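Local coordinates for methyl-accepting/DNA response regulator (Bacillus cereus, PDB 3D6W), which probably binds DNA through its LytTR domain, the part modelled here, as the output end of a two-component response regulator, at residues Ser57-Arg60 with Ile66-Val69; Thr82-Leu85 with Glu91-Pro94. One frame throughout, in Å; residues are numbered along the deposited sequence.

Contact 1. Residues Ser57-Arg60 with Ile66-Val69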
loop_
_atom_site.group_PDB
_atom_site.type_symbol
_atom_site.label_atom_id
_atom_site.label_comp_id
_atom_site.label_asym_id
_atom_site.label_seq_id
_atom_site.Cartn_x
_atom_site.Cartn_y
_atom_site.Cartn_z
ATOM N N SER A 57 -6.524 -7.663 -9.477
ATOM C CA SER A 57 -5.850 -6.799 -10.439
ATOM C C SER A 57 -5.775 -7.372 -11.830
ATOM O O SER A 57 -5.858 -6.647 -12.798
ATOM C CB SER A 57 -4.425 -6.546 -9.961
ATOM O OG SER A 57 -4.345 -5.288 -9.379
ATOM N N PHE A 58 -5.586 -8.681 -11.914
ATOM C CA PHE A 58 -5.335 -9.387 -13.173
ATOM C C PHE A 58 -6.559 -10.184 -13.597
ATOM O O PHE A 58 -7.218 -10.764 -12.783
ATOM C CB PHE A 58 -4.087 -10.266 -13.015
ATOM C CG PHE A 58 -2.810 -9.454 -12.850
ATOM C CD1 PHE A 58 -2.353 -9.094 -11.591
ATOM C CD2 PHE A 58 -2.117 -8.978 -13.962
ATOM C CE1 PHE A 58 -1.197 -8.320 -11.436
ATOM C CE2 PHE A 58 -0.993 -8.217 -13.822
ATOM C CZ PHE A 58 -0.526 -7.883 -12.556
ATOM N N ILE A 59 -6.894 -10.144 -14.889
ATOM C CA ILE A 59 -7.987 -10.946 -15.440
ATOM C C ILE A 59 -7.635 -11.512 -16.812
ATOM O O ILE A 59 -7.239 -10.792 -17.694
ATOM C CB ILE A 59 -9.342 -10.135 -15.515
ATOM C CG1 ILE A 59 -10.510 -11.071 -15.901
ATOM C CG2 ILE A 59 -9.269 -9.018 -16.554
ATOM C CD1 ILE A 59 -11.898 -10.506 -15.645
ATOM N N ARG A 60 -7.773 -12.820 -16.968
ATOM C CA ARG A 60 -7.860 -13.443 -18.272
ATOM C C ARG A 60 -9.052 -12.903 -19.074
ATOM O O ARG A 60 -10.210 -13.068 -18.699
ATOM C CB ARG A 60 -7.978 -14.957 -18.144
ATOM C CG ARG A 60 -7.720 -15.688 -19.449
ATOM C CD ARG A 60 -6.245 -15.885 -19.698
ATOM N NE ARG A 60 -6.009 -16.830 -20.786
ATOM C CZ ARG A 60 -5.878 -18.150 -20.658
ATOM N NH1 ARG A 60 -5.928 -18.746 -19.476
ATOM N NH2 ARG A 60 -5.633 -18.888 -21.730
ATOM N N ILE A 66 -3.670 -12.022 -20.533
ATOM C CA ILE A 66 -4.062 -11.600 -19.198
ATOM C C ILE A 66 -3.783 -10.077 -19.069
ATOM O O ILE A 66 -2.696 -9.601 -19.381
ATOM C CB ILE A 66 -3.332 -12.367 -18.073
ATOM C CG1 ILE A 66 -3.667 -13.867 -18.109
ATOM C CG2 ILE A 66 -3.652 -11.705 -16.675
ATOM C CD1 ILE A 66 -2.825 -14.673 -17.222
ATOM N N VAL A 67 -4.794 -9.320 -18.639
ATOM C CA VAL A 67 -4.650 -7.876 -18.472
ATOM C C VAL A 67 -4.606 -7.465 -16.974
ATOM O O VAL A 67 -5.254 -8.102 -16.081
ATOM C CB VAL A 67 -5.762 -7.105 -19.282
ATOM C CG1 VAL A 67 -7.128 -7.181 -18.606
ATOM C CG2 VAL A 67 -5.361 -5.615 -19.529
ATOM N N ASN A 68 -3.841 -6.420 -16.690
ATOM C CA ASN A 68 -3.890 -5.736 -15.376
ATOM C C ASN A 68 -4.896 -4.601 -15.470
ATOM O O ASN A 68 -4.657 -3.629 -16.163
ATOM C CB ASN A 68 -2.497 -5.165 -15.031
ATOM C CG ASN A 68 -2.383 -4.679 -13.603
ATOM O OD1 ASN A 68 -3.357 -4.378 -12.979
ATOM N ND2 ASN A 68 -1.161 -4.564 -13.112
ATOM N N VAL A 69 -5.999 -4.712 -14.739
ATOM C CA VAL A 69 -7.076 -3.715 -14.794
ATOM C C VAL A 69 -6.585 -2.345 -14.332
ATOM O O VAL A 69 -7.217 -1.325 -14.649
ATOM C CB VAL A 69 -8.355 -4.153 -13.988
ATOM C CG1 VAL A 69 -8.766 -5.627 -14.356
ATOM C CG2 VAL A 69 -8.141 -4.030 -12.510
HETATM O O HOH W 1 -1.505 -4.334 -10.009
#
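I59 and V67 form the hydrogen-bonded pair at the middle of this antiparallel ladder, I59 N to V67 O at 2.9 Å and V67 N to I59 O at 3.0 Å, with the strands running at 153° to each other. Toward S57 the ladder gains a third bond, V69 N to S57 O at 2.7 Å.

F58 and N68 share one face of the sheet with R60 and I66. The amide of N68 lies over one face of the F58 ring, N68 ND2 at 3.4 Å from F58 CZ, the two planes inclined by 42°; the CG2 methyl of I66 comes to the ring's edge. N68 CG is anti to the backbone N (chi1 -169°), which carries the amide across the ring. There ND2 donates to V21 O and to a water also bonded to S57 OG, while OD1 accepts from N70 N. Next along, the R60 aliphatic chain rests on I66, R60 CD to I66 CG1 3.6 Å, and its guanidinium bridges to E50 on helix 46-52. On the reverse face I59 CG2 packs against V67 CG1 at 3.5 Å, and I59 continues onto helix 100-107.

Strand 58-62 is the outermost strand of this sheet within the chain, and strand 65-68 joins it to strand 21-27; the buried asparagine has both ends of its amide engaged, which should fix the flip of the group lying over F58.

Contact 2. Residues Thr82-Leu85 with Glu91-Pro94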
loop_
_atom_site.group_PDB
_atom_site.type_symbol
_atom_site.label_atom_id
_atom_site.label_comp_id
_atom_site.label_asym_id
_atom_site.label_seq_id
_atom_site.Cartn_x
_atom_site.Cartn_y
_atom_site.Cartn_z
ATOM N N THR A 82 -17.615 -8.350 -28.420
ATOM C CA THR A 82 -16.271 -8.212 -27.845
ATOM C C THR A 82 -16.086 -6.827 -27.201
ATOM O O THR A 82 -16.907 -5.903 -27.413
ATOM C CB THR A 82 -15.183 -8.318 -28.944
ATOM O OG1 THR A 82 -15.431 -7.304 -29.902
ATOM C CG2 THR A 82 -15.171 -9.656 -29.644
ATOM N N PHE A 83 -14.988 -6.684 -26.435
ATOM C CA PHE A 83 -14.473 -5.366 -26.002
ATOM C C PHE A 83 -13.067 -5.156 -26.509
ATOM O O PHE A 83 -12.364 -6.077 -26.886
ATOM C CB PHE A 83 -14.483 -5.203 -24.472
ATOM C CG PHE A 83 -15.830 -5.457 -23.829
ATOM C CD1 PHE A 83 -16.833 -4.486 -23.867
ATOM C CD2 PHE A 83 -16.094 -6.664 -23.173
ATOM C CE1 PHE A 83 -18.064 -4.713 -23.283
ATOM C CE2 PHE A 83 -17.325 -6.886 -22.571
ATOM C CZ PHE A 83 -18.310 -5.910 -22.640
ATOM N N LEU A 84 -12.665 -3.908 -26.508
ATOM C CA LEU A 84 -11.318 -3.566 -26.824
ATOM C C LEU A 84 -10.879 -2.676 -25.688
ATOM O O LEU A 84 -11.628 -1.766 -25.288
ATOM C CB LEU A 84 -11.289 -2.812 -28.156
ATOM C CG LEU A 84 -10.025 -2.682 -28.930
ATOM C CD1 LEU A 84 -9.207 -3.995 -28.861
ATOM C CD2 LEU A 84 -10.424 -2.253 -30.382
ATOM N N LEU A 85 -9.700 -2.972 -25.134
ATOM C CA LEU A 85 -9.173 -2.252 -23.982
ATOM C C LEU A 85 -8.133 -1.274 -24.462
ATOM O O LEU A 85 -7.167 -1.619 -25.104
ATOM C CB LEU A 85 -8.551 -3.220 -22.955
ATOM C CG LEU A 85 -9.396 -4.448 -22.583
ATOM C CD1 LEU A 85 -8.714 -5.320 -21.524
ATOM C CD2 LEU A 85 -10.801 -4.016 -22.183
ATOM N N GLU A 91 -1.499 1.257 -25.843
ATOM C CA GLU A 91 -1.670 -0.041 -26.528
ATOM C C GLU A 91 -3.126 -0.434 -26.457
ATOM O O GLU A 91 -3.898 0.227 -25.768
ATOM C CB GLU A 91 -0.809 -1.144 -25.956
ATOM C CG GLU A 91 0.670 -0.833 -25.991
ATOM C CD GLU A 91 1.481 -2.034 -25.550
ATOM O OE1 GLU A 91 2.235 -1.909 -24.590
ATOM O OE2 GLU A 91 1.348 -3.124 -26.154
ATOM N N ARG A 92 -3.512 -1.469 -27.197
ATOM C CA ARG A 92 -4.861 -2.017 -27.056
ATOM C C ARG A 92 -4.789 -3.508 -26.859
ATOM O O ARG A 92 -3.843 -4.160 -27.282
ATOM C CB ARG A 92 -5.805 -1.644 -28.224
ATOM C CG ARG A 92 -5.397 -2.218 -29.598
ATOM C CD ARG A 92 -6.279 -1.716 -30.742
ATOM N NE ARG A 92 -6.217 -0.261 -30.814
ATOM C CZ ARG A 92 -5.256 0.443 -31.420
ATOM N NH1 ARG A 92 -4.257 -0.152 -32.053
ATOM N NH2 ARG A 92 -5.315 1.761 -31.411
ATOM N N VAL A 93 -5.805 -4.034 -26.199
ATOM C CA VAL A 93 -5.885 -5.462 -25.898
ATOM C C VAL A 93 -7.309 -5.892 -26.140
ATOM O O VAL A 93 -8.235 -5.209 -25.694
ATOM C CB VAL A 93 -5.473 -5.748 -24.421
ATOM C CG1 VAL A 93 -5.687 -7.221 -24.083
ATOM C CG2 VAL A 93 -3.999 -5.295 -24.157
ATOM N N PRO A 94 -7.511 -7.008 -26.867
ATOM C CA PRO A 94 -8.859 -7.490 -27.045
ATOM C C PRO A 94 -9.441 -8.350 -25.905
ATOM O O PRO A 94 -8.769 -9.169 -25.313
ATOM C CB PRO A 94 -8.747 -8.316 -28.324
ATOM C CG PRO A 94 -7.378 -8.830 -28.330
ATOM C CD PRO A 94 -6.532 -7.852 -27.575
#
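L85 N reaches V93 O at 2.7 Å, and V93 N returns to L85 O at 3.0 Å. A CA-H...O contact from R92 CA to the same L85 oxygen, also 3.0 Å, gives that acceptor a second partner. The V93 oxygen is hemmed in by leucine as well: L85 CB and CG both lie against it, and L84 CD1 comes to 3.5 Å.

With chi1 at -162°, L84 swings its CG to the side of its own carbonyl carbon, and from there its two methyls meet the aliphatic part of R92: R92 CD lies 4.2 Å from both L84 CD1 and L84 CD2. Beside R92, L84 CD1 also meets the P94 ring at CB, a looser touch. L85 and V93 turn to the other face and pack CB to CB.

Farther out, E91 is held by Y23 OH and N89 ND2, each bonded to one carboxylate oxygen, and F83 meets F109 edge-to-face. The hairpin belongs to a three-stranded antiparallel sheet in which strand 83-87 is the central member, bonded through L84 to Y76 on its other side. V93 touches F65 of strand 65-68, while F83 touches A100 and R104 of helix 100-107 and L85 touches F103.

How the contacts relate
The two hairpins follow one another in the chain, contact 1 closing before contact 2 opens, and belong to different antiparallel sheets of the LytTR domain. Their centres are 12 Å apart, yet they meet directly: V67 CG1 of contact 1 lies 3.8 Å from L85 CD1 of contact 2. Helix 100-107 touches both, with F103 reaching I59 and L85, so the sheets and the helix share one apolar core. The I72 side chain joins it, about 4 Å from those of V67 and L85. I72 and D88 form a magnesium site seen for this protein, but no ion is bound there in this chain; the D88 side chain is about 9 Å from those of N68 and E91. Separately, a modelled magnesium ion lies about 8 Å from the V69 side chain.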